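Local coordinates for iron Transport-associated domain protein (Bacillus anthracis, PDB 4H8Q) that binds heme through a NEAT domain of the hemophore IsdX2 and probably takes it from methemoglobin as part of iron acquisition, at residues D13-I18 and R42-D47; L101-K106 and Y118-Q123; T35-P40 and M54-S59. The protein carries 1 engineered substitution. One frame throughout, in Å; residues are numbered along the deposited sequence.

Contact 1: D13-I18 and R42-D47; sequences DGQYDI and RLTVKD
Asp17 and Arg42 form a salt bridge at one end of the contact, Arg42 NH1 lying 2.8 Å from Asp17 OD1. The fit is not coplanar: the carboxylate and guanidinium planes stand 72° apart, and the nitrogen reaches the oxygen from above the carboxylate plane. With chi2 (-73°) and chi3 (-83°) both bent, CD and NE turn back toward the neighbouring strand; one guanidinium face lies over Tyr16 N, offset toward the rim of the group. NH2 of Arg42 meets two waters at the guanidinium edge; one donates a hydrogen bond to Gln15 O, the other a weak one to Gln15 OE1. At the far end Asp13 OD2 takes a straight bond from Asp47 N (3.1 Å), again from above the carboxylate plane, and a weak, longer salt bridge from Lys46 NZ.

Between these two ends run the backbone bonds of an antiparallel pair, strands 14-24 and 41-46 of the NEAT-domain beta barrel. Gly14 with Val45 and Tyr16 with Leu43 are the hydrogen-bonded pairs; Gln15 with Thr44 and Asp17 with Arg42 are non-hydrogen-bonded. Tyr16 N to Leu43 O and Leu43 N to Tyr16 O both measure 2.7 Å, and Val45 N to Gly14 O is 2.8 Å.

On the Arg42 face, Gln15 and Thr44 lie side by side, CG of Gln15 3.4 Å from Thr44 OG1. The other face carries Tyr16, Leu43 and Val45, which meet through carbon atoms. Tyr16 brings CE2 to within 3.8 Å of Val45 CG2, while its hydroxyl bonds to Lys12 O. Ile18 CG2 rests 4.0 Å from Leu43 CB, and both residues continue inward against Ile52 of strand 49-56 and Leu97 of a loop.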
loop_
_atom_site.group_PDB
_atom_site.type_symbol
_atom_site.label_atom_id
_atom_site.label_comp_id
_atom_site.label_asym_id
_atom_site.label_seq_id
_atom_site.Cartn_x
_atom_site.Cartn_y
_atom_site.Cartn_z
ATOM N N ASP A 13 -12.879 -0.299 17.425
ATOM C CA ASP A 13 -12.353 1.001 17.014
ATOM C C ASP A 13 -11.044 1.361 17.711
ATOM O O ASP A 13 -10.894 1.155 18.917
ATOM C CB ASP A 13 -13.400 2.094 17.241
ATOM C CG ASP A 13 -14.624 1.909 16.371
ATOM O OD1 ASP A 13 -14.812 0.792 15.840
ATOM O OD2 ASP A 13 -15.397 2.879 16.216
ATOM N N GLY A 14 -10.101 1.898 16.938
ATOM C CA GLY A 14 -8.782 2.253 17.435
ATOM C C GLY A 14 -7.740 2.173 16.330
ATOM O O GLY A 14 -8.085 1.915 15.180
ATOM N N GLN A 15 -6.476 2.386 16.686
ATOM C CA GLN A 15 -5.364 2.390 15.732
ATOM C C GLN A 15 -4.378 1.263 16.072
ATOM O O GLN A 15 -3.949 1.146 17.218
ATOM C CB GLN A 15 -4.634 3.733 15.805
ATOM C CG GLN A 15 -4.511 4.483 14.491
ATOM C CD GLN A 15 -4.239 5.972 14.691
ATOM O OE1 GLN A 15 -4.064 6.446 15.819
ATOM N NE2 GLN A 15 -4.214 6.717 13.594
ATOM N N TYR A 16 -3.997 0.458 15.081
ATOM C CA TYR A 16 -3.174 -0.734 15.325
ATOM C C TYR A 16 -2.030 -0.873 14.329
ATOM O O TYR A 16 -2.139 -0.409 13.197
ATOM C CB TYR A 16 -4.037 -1.986 15.186
ATOM C CG TYR A 16 -5.273 -2.013 16.044
ATOM C CD1 TYR A 16 -5.277 -2.672 17.263
ATOM C CD2 TYR A 16 -6.444 -1.400 15.627
ATOM C CE1 TYR A 16 -6.413 -2.705 18.051
ATOM C CE2 TYR A 16 -7.588 -1.434 16.408
ATOM C CZ TYR A 16 -7.563 -2.087 17.620
ATOM O OH TYR A 16 -8.700 -2.115 18.399
ATOM N N ASP A 17 -0.954 -1.551 14.730
ATOM C CA ASP A 17 0.081 -1.931 13.780
ATOM C C ASP A 17 -0.390 -3.156 12.999
ATOM O O ASP A 17 -0.982 -4.081 13.569
ATOM C CB ASP A 17 1.395 -2.281 14.495
ATOM C CG ASP A 17 2.106 -1.079 15.070
ATOM O OD1 ASP A 17 1.742 0.067 14.715
ATOM O OD2 ASP A 17 3.068 -1.281 15.856
ATOM N N ILE A 18 -0.124 -3.178 11.697
ATOM C CA ILE A 18 -0.408 -4.374 10.915
ATOM C C ILE A 18 0.708 -4.674 9.925
ATOM O O ILE A 18 1.041 -3.860 9.070
ATOM C CB ILE A 18 -1.782 -4.301 10.211
ATOM C CG1 ILE A 18 -2.067 -5.620 9.478
ATOM C CG2 ILE A 18 -1.853 -3.097 9.279
ATOM C CD1 ILE A 18 -3.538 -5.826 9.136
ATOM N N ARG A 42 -0.332 1.181 9.451
ATOM C CA ARG A 42 -1.219 1.488 10.561
ATOM C C ARG A 42 -2.659 1.277 10.132
ATOM O O ARG A 42 -3.117 1.801 9.118
ATOM C CB ARG A 42 -0.994 2.910 11.081
ATOM C CG ARG A 42 0.353 3.105 11.784
ATOM C CD ARG A 42 0.369 2.421 13.156
ATOM N NE ARG A 42 -0.254 3.278 14.167
ATOM C CZ ARG A 42 -0.597 2.879 15.389
ATOM N NH1 ARG A 42 -0.396 1.623 15.768
ATOM N NH2 ARG A 42 -1.146 3.743 16.233
ATOM N N LEU A 43 -3.359 0.471 10.915
ATOM C CA LEU A 43 -4.751 0.159 10.672
ATOM C C LEU A 43 -5.604 1.005 11.600
ATOM O O LEU A 43 -5.403 1.000 12.812
ATOM C CB LEU A 43 -4.988 -1.319 10.975
ATOM C CG LEU A 43 -6.424 -1.775 11.220
ATOM C CD1 LEU A 43 -7.247 -1.649 9.944
ATOM C CD2 LEU A 43 -6.415 -3.211 11.716
ATOM N N THR A 44 -6.548 1.739 11.033
ATOM C CA THR A 44 -7.508 2.474 11.850
ATOM C C THR A 44 -8.854 1.798 11.700
ATOM O O THR A 44 -9.346 1.602 10.586
ATOM C CB THR A 44 -7.628 3.944 11.423
ATOM O OG1 THR A 44 -6.381 4.611 11.632
ATOM C CG2 THR A 44 -8.721 4.640 12.235
ATOM N N VAL A 45 -9.441 1.413 12.827
ATOM C CA VAL A 45 -10.760 0.806 12.817
ATOM C C VAL A 45 -11.735 1.857 13.326
ATOM O O VAL A 45 -11.557 2.390 14.417
ATOM C CB VAL A 45 -10.815 -0.433 13.719
ATOM C CG1 VAL A 45 -12.211 -1.034 13.699
ATOM C CG2 VAL A 45 -9.777 -1.460 13.274
ATOM N N LYS A 46 -12.733 2.180 12.514
ATOM C CA LYS A 46 -13.684 3.229 12.861
ATOM C C LYS A 46 -15.063 2.896 12.315
ATOM O O LYS A 46 -15.264 2.856 11.102
ATOM C CB LYS A 46 -13.217 4.580 12.322
ATOM C CG LYS A 46 -13.467 5.740 13.278
ATOM C CD LYS A 46 -14.905 5.747 13.785
ATOM C CE LYS A 46 -15.048 6.567 15.064
ATOM N NZ LYS A 46 -14.275 5.976 16.201
ATOM N N ASP A 47 -16.005 2.651 13.220
ATOM C CA ASP A 47 -17.374 2.312 12.848
ATOM C C ASP A 47 -17.436 1.067 11.967
ATOM O O ASP A 47 -18.113 1.060 10.938
ATOM C CB ASP A 47 -18.045 3.490 12.137
ATOM C CG ASP A 47 -19.408 3.820 12.719
ATOM O OD1 ASP A 47 -20.366 3.987 11.932
ATOM O OD2 ASP A 47 -19.519 3.918 13.962
HETATM O O HOH W 1 -2.292 2.751 18.748
HETATM O O HOH W 2 -1.232 6.721 15.981
#

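Contact 2: L101-K106 and Y118-Q123; sequences LNAKVK and YDVQIQ. With HEM (protoporphyrin IX containing Fe), chain B.
Tyr118 and Val105, a hydrogen-bonded pair of the beta hairpin made by strands 101-109 and 114-125, meet where that hairpin of the NEAT barrel holds the heme. The Tyr118 ring lies over one pyrrole of the porphyrin: HEM C3D sits 3.3 Å above the ring plane, over its centre. Tyr118 and Val105 both stand on the heme side of the sheet; CG of Tyr118 lies anti to its own carbonyl carbon (chi1 -57°). Val105 CG1 comes to the ring edge, 4.0 Å from Tyr118 CB, and both Val105 methyls also touch the heme vinyl carbon CBC. Val120 adds CG1, 3.6 Å from the heme methyl CMD. The Tyr118 hydroxyl is hydrogen-bonded to that of Tyr114, also in the heme pocket.

Behind this first shell, Val120 packs CG2 on Ala103 CB, and Ala103 CB in turn approaches Ile122 CD1, continuing the apolar face into the barrel. Paired backbone bonds at Leu101-Ile122, Ala103-Val120 and Val105-Tyr118 fix the register.

The opposite face is polar. Gln121 NE2 makes a weak bond to Asn102 OD1, their amide planes nearly perpendicular (89°); Gln121 NE2 is also bonded to Asp25 OD1 and its OE1 to Lys26 N, while Asn102 ND2 bonds to Glu68 OE1. Alongside, Lys104 turns at chi4 (-65°), and its NZ meets the syn lone pair of Asp119 OD2 at 2.6 Å.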
loop_
_atom_site.group_PDB
_atom_site.type_symbol
_atom_site.label_atom_id
_atom_site.label_comp_id
_atom_site.label_asym_id
_atom_site.label_seq_id
_atom_site.Cartn_x
_atom_site.Cartn_y
_atom_site.Cartn_z
ATOM N N LEU A 101 -5.299 -8.048 -1.248
ATOM C CA LEU A 101 -5.895 -6.834 -1.784
ATOM C C LEU A 101 -5.167 -6.486 -3.068
ATOM O O LEU A 101 -3.943 -6.374 -3.072
ATOM C CB LEU A 101 -5.755 -5.696 -0.772
ATOM C CG LEU A 101 -6.236 -4.315 -1.227
ATOM C CD1 LEU A 101 -7.742 -4.308 -1.549
ATOM C CD2 LEU A 101 -5.906 -3.278 -0.168
ATOM N N ASN A 102 -5.906 -6.352 -4.164
ATOM C CA ASN A 102 -5.296 -5.972 -5.430
ATOM C C ASN A 102 -4.945 -4.496 -5.454
ATOM O O ASN A 102 -5.717 -3.655 -4.991
ATOM C CB ASN A 102 -6.223 -6.283 -6.599
ATOM C CG ASN A 102 -6.425 -7.766 -6.798
ATOM O OD1 ASN A 102 -5.485 -8.557 -6.677
ATOM N ND2 ASN A 102 -7.659 -8.156 -7.107
ATOM N N ALA A 103 -3.778 -4.181 -6.006
ATOM C CA ALA A 103 -3.356 -2.795 -6.133
ATOM C C ALA A 103 -2.621 -2.602 -7.450
ATOM O O ALA A 103 -2.257 -3.571 -8.121
ATOM C CB ALA A 103 -2.465 -2.397 -4.961
ATOM N N LYS A 104 -2.430 -1.346 -7.821
ATOM C CA LYS A 104 -1.721 -0.995 -9.041
ATOM C C LYS A 104 -0.747 0.104 -8.687
ATOM O O LYS A 104 -1.021 0.941 -7.818
ATOM C CB LYS A 104 -2.692 -0.464 -10.092
ATOM C CG LYS A 104 -3.602 -1.531 -10.689
ATOM C CD LYS A 104 -4.680 -0.905 -11.555
ATOM C CE LYS A 104 -5.486 -1.973 -12.280
ATOM N NZ LYS A 104 -4.628 -2.727 -13.249
ATOM N N VAL A 105 0.396 0.105 -9.356
ATOM C CA VAL A 105 1.414 1.116 -9.102
ATOM C C VAL A 105 1.998 1.594 -10.429
ATOM O O VAL A 105 2.162 0.806 -11.364
ATOM C CB VAL A 105 2.519 0.580 -8.147
ATOM C CG1 VAL A 105 3.326 -0.569 -8.798
ATOM C CG2 VAL A 105 3.426 1.711 -7.683
ATOM N N LYS A 106 2.271 2.895 -10.525
ATOM C CA LYS A 106 2.996 3.446 -11.660
ATOM C C LYS A 106 4.300 4.042 -11.158
ATOM O O LYS A 106 4.314 4.785 -10.183
ATOM C CB LYS A 106 2.172 4.502 -12.396
ATOM C CG LYS A 106 2.841 5.046 -13.650
ATOM C CD LYS A 106 1.872 5.927 -14.423
ATOM C CE LYS A 106 2.431 6.348 -15.777
ATOM N NZ LYS A 106 3.397 7.465 -15.632
ATOM N N TYR A 118 2.332 -1.592 -12.963
ATOM C CA TYR A 118 2.231 -2.987 -12.563
ATOM C C TYR A 118 0.996 -3.221 -11.731
ATOM O O TYR A 118 0.497 -2.310 -11.058
ATOM C CB TYR A 118 3.411 -3.382 -11.673
ATOM C CG TYR A 118 4.787 -3.180 -12.247
ATOM C CD1 TYR A 118 5.329 -4.106 -13.125
ATOM C CD2 TYR A 118 5.558 -2.087 -11.884
ATOM C CE1 TYR A 118 6.592 -3.937 -13.650
ATOM C CE2 TYR A 118 6.838 -1.907 -12.411
ATOM C CZ TYR A 118 7.345 -2.846 -13.278
ATOM O OH TYR A 118 8.607 -2.680 -13.802
ATOM N N ASP A 119 0.524 -4.462 -11.760
ATOM C CA ASP A 119 -0.398 -4.965 -10.764
ATOM C C ASP A 119 0.384 -5.652 -9.642
ATOM O O ASP A 119 1.397 -6.300 -9.892
ATOM C CB ASP A 119 -1.361 -5.966 -11.413
ATOM C CG ASP A 119 -2.273 -5.317 -12.438
ATOM O OD1 ASP A 119 -2.291 -5.769 -13.600
ATOM O OD2 ASP A 119 -2.987 -4.365 -12.083
ATOM N N VAL A 120 -0.062 -5.494 -8.402
ATOM C CA VAL A 120 0.493 -6.251 -7.289
ATOM C C VAL A 120 -0.633 -6.634 -6.342
ATOM O O VAL A 120 -1.762 -6.136 -6.468
ATOM C CB VAL A 120 1.510 -5.422 -6.482
ATOM C CG1 VAL A 120 2.720 -5.087 -7.321
ATOM C CG2 VAL A 120 0.846 -4.133 -5.968
ATOM N N GLN A 121 -0.332 -7.529 -5.406
ATOM C CA GLN A 121 -1.252 -7.826 -4.317
ATOM C C GLN A 121 -0.630 -7.478 -2.977
ATOM O O GLN A 121 0.564 -7.675 -2.763
ATOM C CB GLN A 121 -1.666 -9.299 -4.313
ATOM C CG GLN A 121 -2.711 -9.647 -5.357
ATOM C CD GLN A 121 -2.108 -9.846 -6.722
ATOM O OE1 GLN A 121 -1.232 -10.693 -6.894
ATOM N NE2 GLN A 121 -2.565 -9.075 -7.703
ATOM N N ILE A 122 -1.444 -6.950 -2.073
ATOM C CA ILE A 122 -0.999 -6.730 -0.710
ATOM C C ILE A 122 -1.569 -7.833 0.166
ATOM O O ILE A 122 -2.775 -8.091 0.142
ATOM C CB ILE A 122 -1.469 -5.359 -0.186
ATOM C CG1 ILE A 122 -0.830 -4.247 -1.020
ATOM C CG2 ILE A 122 -1.100 -5.205 1.288
ATOM C CD1 ILE A 122 -1.483 -2.863 -0.849
ATOM N N GLN A 123 -0.705 -8.491 0.931
ATOM C CA GLN A 123 -1.159 -9.490 1.893
ATOM C C GLN A 123 -0.817 -9.028 3.295
ATOM O O GLN A 123 0.353 -8.895 3.640
ATOM C CB GLN A 123 -0.524 -10.857 1.628
ATOM C CG GLN A 123 -1.043 -11.944 2.557
ATOM C CD GLN A 123 -2.070 -12.838 1.882
ATOM O OE1 GLN A 123 -1.723 -13.668 1.038
ATOM N NE2 GLN A 123 -3.340 -12.667 2.241
HETATM C CHA HEM B . 9.782 -5.365 -11.860
HETATM C CHB HEM B . 14.082 -3.122 -11.679
HETATM C CHC HEM B . 12.169 0.451 -8.983
HETATM C CHD HEM B . 8.027 -2.073 -8.655
HETATM C C1A HEM B . 11.102 -5.057 -12.048
HETATM C C2A HEM B . 12.053 -5.829 -12.827
HETATM C C3A HEM B . 13.232 -5.203 -12.761
HETATM C C4A HEM B . 13.075 -4.012 -11.960
HETATM C CMA HEM B . 14.553 -5.642 -13.428
HETATM C CAA HEM B . 11.742 -7.155 -13.570
HETATM C CBA HEM B . 11.495 -8.264 -12.547
HETATM C CGA HEM B . 12.684 -8.482 -11.635
HETATM O O1A HEM B . 13.835 -8.537 -12.138
HETATM O O2A HEM B . 12.501 -8.628 -10.398
HETATM C C1B HEM B . 13.937 -1.984 -10.918
HETATM C C2B HEM B . 15.007 -1.078 -10.571
HETATM C C3B HEM B . 14.495 -0.097 -9.831
HETATM C C4B HEM B . 13.069 -0.334 -9.680
HETATM C CMB HEM B . 16.491 -1.246 -10.973
HETATM C CAB HEM B . 15.312 1.080 -9.256
HETATM C CBB HEM B . 14.740 1.942 -8.421
HETATM C C1C HEM B . 10.889 0.067 -8.631
HETATM C C2C HEM B . 9.991 0.795 -7.755
HETATM C C3C HEM B . 8.846 0.106 -7.663
HETATM C C4C HEM B . 8.974 -1.091 -8.480
HETATM C CMC HEM B . 10.315 2.146 -7.068
HETATM C CAC HEM B . 7.605 0.507 -6.839
HETATM C CBC HEM B . 6.481 -0.195 -6.971
HETATM C C1D HEM B . 8.138 -3.158 -9.492
HETATM C C2D HEM B . 7.077 -4.107 -9.698
HETATM C C3D HEM B . 7.612 -5.126 -10.684
HETATM C C4D HEM B . 8.954 -4.697 -10.990
HETATM C CMD HEM B . 5.686 -4.100 -9.049
HETATM C CAD HEM B . 6.868 -6.352 -11.244
HETATM C CBD HEM B . 7.396 -7.620 -10.590
HETATM C CGD HEM B . 7.235 -7.585 -9.097
HETATM O O1D HEM B . 6.108 -7.315 -8.585
HETATM O O2D HEM B . 8.253 -7.855 -8.408
HETATM N NA HEM B . 11.757 -3.959 -11.537
HETATM N NB HEM B . 12.765 -1.501 -10.357
HETATM N NC HEM B . 10.235 -1.080 -9.040
HETATM N ND HEM B . 9.235 -3.533 -10.270
HETATM FE FE HEM B . 10.926 -2.406 -10.491
HETATM O O HOH W 3 -4.059 -5.522 -9.297
#

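Contact 3: T35-P40 and M54-S59; sequences TYVVSP and MTLKNS. Engineered in segment 35-40: Thr35 (natural residue Gln). With HEM (protoporphyrin IX containing Fe), chain B.
Tyr36 and Lys57 carry much of this contact, in which a loop of the NEAT barrel, following strand 14-24, docks on strand 49-56 and the residues that follow through a single backbone bridge, Val37 with Leu56. Tyr36 O accepts the backbone N of Lys57 at 2.8 Å, and Val38 N bonds to Thr55 O.

The Tyr36 ring is enclosed on several sides. The heme methyl CMC lies 3.4 Å above one face, over the ring centre; CG2 of Thr35, an engineered residue that is Gln in the natural sequence, lies near the rim on the opposite face. Asn58 OD1 meets the edge in plane, 3.3 Å from Tyr36 CE1, with the amide turned 77° from the ring. Trp61, another heme-pocket residue, also touches Tyr36.

Lys57 leads its chain back across the loop. The bend at chi3 (72°) brings CE near Thr35 O, which NZ reaches at 3.2 Å; a water accepts from NZ and donates to Val37 O, giving the ammonium a second link to the loop. Val38 crosses the lysine chain at about a right angle, CG2 to Lys57 CD at 3.7 Å, and lies side by side with Thr55. On the inner side, Val37 places CG1 4.1 Å from Leu56 CD2.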
loop_
_atom_site.group_PDB
_atom_site.type_symbol
_atom_site.label_atom_id
_atom_site.label_comp_id
_atom_site.label_asym_id
_atom_site.label_seq_id
_atom_site.Cartn_x
_atom_site.Cartn_y
_atom_site.Cartn_z
ATOM N N THR A 35 10.163 -3.478 -1.334
ATOM C CA THR A 35 11.330 -2.721 -0.900
ATOM C C THR A 35 10.988 -1.260 -0.588
ATOM O O THR A 35 11.692 -0.590 0.179
ATOM C CB THR A 35 12.397 -2.753 -2.025
ATOM O OG1 THR A 35 12.911 -4.089 -2.155
ATOM C CG2 THR A 35 13.537 -1.793 -1.749
ATOM N N TYR A 36 9.894 -0.786 -1.176
ATOM C CA TYR A 36 9.564 0.639 -1.187
ATOM C C TYR A 36 8.354 0.977 -0.334
ATOM O O TYR A 36 7.771 2.049 -0.466
ATOM C CB TYR A 36 9.343 1.116 -2.623
ATOM C CG TYR A 36 10.595 0.982 -3.452
ATOM C CD1 TYR A 36 11.588 1.943 -3.387
ATOM C CD2 TYR A 36 10.800 -0.127 -4.263
ATOM C CE1 TYR A 36 12.750 1.820 -4.126
ATOM C CE2 TYR A 36 11.956 -0.262 -5.008
ATOM C CZ TYR A 36 12.930 0.717 -4.930
ATOM O OH TYR A 36 14.089 0.591 -5.656
ATOM N N VAL A 37 7.968 0.052 0.535
ATOM C CA VAL A 37 6.905 0.316 1.492
ATOM C C VAL A 37 7.418 0.039 2.897
ATOM O O VAL A 37 8.373 -0.721 3.088
ATOM C CB VAL A 37 5.673 -0.577 1.238
ATOM C CG1 VAL A 37 5.181 -0.396 -0.174
ATOM C CG2 VAL A 37 6.008 -2.045 1.513
ATOM N N VAL A 38 6.795 0.667 3.886
ATOM C CA VAL A 38 7.155 0.409 5.268
ATOM C C VAL A 38 6.142 -0.515 5.930
ATOM O O VAL A 38 4.948 -0.251 5.917
ATOM C CB VAL A 38 7.240 1.704 6.076
ATOM C CG1 VAL A 38 7.500 1.390 7.548
ATOM C CG2 VAL A 38 8.311 2.615 5.500
ATOM N N SER A 39 6.619 -1.626 6.484
ATOM C CA SER A 39 5.767 -2.482 7.297
ATOM C C SER A 39 6.333 -2.439 8.717
ATOM O O SER A 39 7.549 -2.459 8.883
ATOM C CB SER A 39 5.783 -3.916 6.753
ATOM O OG SER A 39 5.042 -4.790 7.584
ATOM N N PRO A 40 5.465 -2.385 9.742
ATOM C CA PRO A 40 4.009 -2.461 9.612
ATOM C C PRO A 40 3.374 -1.149 9.193
ATOM O O PRO A 40 3.919 -0.052 9.435
ATOM C CB PRO A 40 3.551 -2.793 11.037
ATOM C CG PRO A 40 4.585 -2.173 11.900
ATOM C CD PRO A 40 5.880 -2.339 11.157
ATOM N N MET A 54 -0.313 3.675 4.835
ATOM C CA MET A 54 0.928 3.018 4.437
ATOM C C MET A 54 1.940 4.044 3.953
ATOM O O MET A 54 1.604 4.911 3.146
ATOM C CB MET A 54 0.634 2.047 3.294
ATOM C CG MET A 54 1.843 1.272 2.828
ATOM S SD MET A 54 1.371 0.069 1.579
ATOM C CE MET A 54 0.175 -0.906 2.479
ATOM N N THR A 55 3.175 3.937 4.434
ATOM C CA THR A 55 4.254 4.810 3.989
ATOM C C THR A 55 4.947 4.256 2.742
ATOM O O THR A 55 5.370 3.089 2.712
ATOM C CB THR A 55 5.296 5.016 5.104
ATOM O OG1 THR A 55 4.664 5.651 6.227
ATOM C CG2 THR A 55 6.448 5.882 4.611
ATOM N N LEU A 56 5.045 5.101 1.720
ATOM C CA LEU A 56 5.793 4.787 0.505
ATOM C C LEU A 56 7.155 5.463 0.564
ATOM O O LEU A 56 7.251 6.664 0.856
ATOM C CB LEU A 56 5.042 5.301 -0.722
ATOM C CG LEU A 56 3.628 4.765 -0.954
ATOM C CD1 LEU A 56 2.969 5.432 -2.142
ATOM C CD2 LEU A 56 3.673 3.265 -1.160
ATOM N N LYS A 57 8.203 4.692 0.295
ATOM C CA LYS A 57 9.551 5.237 0.186
ATOM C C LYS A 57 9.853 5.583 -1.269
ATOM O O LYS A 57 9.119 5.185 -2.167
ATOM C CB LYS A 57 10.561 4.236 0.740
ATOM C CG LYS A 57 10.371 3.991 2.237
ATOM C CD LYS A 57 10.603 2.542 2.632
ATOM C CE LYS A 57 12.055 2.162 2.571
ATOM N NZ LYS A 57 12.260 0.767 3.064
ATOM N N ASN A 58 10.921 6.344 -1.499
ATOM C CA ASN A 58 11.204 6.876 -2.833
ATOM C C ASN A 58 9.958 7.451 -3.487
ATOM O O ASN A 58 9.655 7.172 -4.653
ATOM C CB ASN A 58 11.849 5.806 -3.716
ATOM C CG ASN A 58 13.278 5.519 -3.310
ATOM O OD1 ASN A 58 13.539 4.622 -2.510
ATOM N ND2 ASN A 58 14.206 6.304 -3.834
ATOM N N SER A 59 9.242 8.277 -2.727
ATOM C CA SER A 59 7.940 8.794 -3.135
ATOM C C SER A 59 7.950 9.440 -4.522
ATOM O O SER A 59 7.031 9.250 -5.318
ATOM C CB SER A 59 7.437 9.809 -2.091
ATOM O OG SER A 59 6.194 10.369 -2.482
HETATM C CHA HEM B . 9.782 -5.365 -11.860
HETATM C CHB HEM B . 14.082 -3.122 -11.679
HETATM C CHC HEM B . 12.169 0.451 -8.983
HETATM C CHD HEM B . 8.027 -2.073 -8.655
HETATM C C1A HEM B . 11.102 -5.057 -12.048
HETATM C C2A HEM B . 12.053 -5.829 -12.827
HETATM C C3A HEM B . 13.232 -5.203 -12.761
HETATM C C4A HEM B . 13.075 -4.012 -11.960
HETATM C CMA HEM B . 14.553 -5.642 -13.428
HETATM C CAA HEM B . 11.742 -7.155 -13.570
HETATM C CBA HEM B . 11.495 -8.264 -12.547
HETATM C CGA HEM B . 12.684 -8.482 -11.635
HETATM O O1A HEM B . 13.835 -8.537 -12.138
HETATM O O2A HEM B . 12.501 -8.628 -10.398
HETATM C C1B HEM B . 13.937 -1.984 -10.918
HETATM C C2B HEM B . 15.007 -1.078 -10.571
HETATM C C3B HEM B . 14.495 -0.097 -9.831
HETATM C C4B HEM B . 13.069 -0.334 -9.680
HETATM C CMB HEM B . 16.491 -1.246 -10.973
HETATM C CAB HEM B . 15.312 1.080 -9.256
HETATM C CBB HEM B . 14.740 1.942 -8.421
HETATM C C1C HEM B . 10.889 0.067 -8.631
HETATM C C2C HEM B . 9.991 0.795 -7.755
HETATM C C3C HEM B . 8.846 0.106 -7.663
HETATM C C4C HEM B . 8.974 -1.091 -8.480
HETATM C CMC HEM B . 10.315 2.146 -7.068
HETATM C CAC HEM B . 7.605 0.507 -6.839
HETATM C CBC HEM B . 6.481 -0.195 -6.971
HETATM C C1D HEM B . 8.138 -3.158 -9.492
HETATM C C2D HEM B . 7.077 -4.107 -9.698
HETATM C C3D HEM B . 7.612 -5.126 -10.684
HETATM C C4D HEM B . 8.954 -4.697 -10.990
HETATM C CMD HEM B . 5.686 -4.100 -9.049
HETATM C CAD HEM B . 6.868 -6.352 -11.244
HETATM C CBD HEM B . 7.396 -7.620 -10.590
HETATM C CGD HEM B . 7.235 -7.585 -9.097
HETATM O O1D HEM B . 6.108 -7.315 -8.585
HETATM O O2D HEM B . 8.253 -7.855 -8.408
HETATM N NA HEM B . 11.757 -3.959 -11.537
HETATM N NB HEM B . 12.765 -1.501 -10.357
HETATM N NC HEM B . 10.235 -1.080 -9.040
HETATM N ND HEM B . 9.235 -3.533 -10.270
HETATM FE FE HEM B . 10.926 -2.406 -10.491
HETATM O O HOH W 4 10.961 -1.483 3.583
HETATM O O HOH W 5 3.491 2.010 6.426
HETATM O O HOH W 6 3.816 3.222 8.493
#

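How the contacts relate
From the N terminus, residues 13-18, leading into strand 14-24, open contact 1, which closes when strand 41-46 returns beside them. The loop between those strands supplies 35-40, so contact 3 opens before contact 1 has closed and itself closes only at 54-59: the two cross along the chain. They also touch, Pro40 CB packing 3.4 Å from Ile18 O. Contact 2 comes later, in series with both, and closes the hairpin 101-109/114-125, whose second strand neighbours 14-24 in the barrel. Contacts 2 and 3 meet through Ile122 and Met54 and both reach the heme, whereas contact 1 lies on the other side of the chain's centre from contact 2.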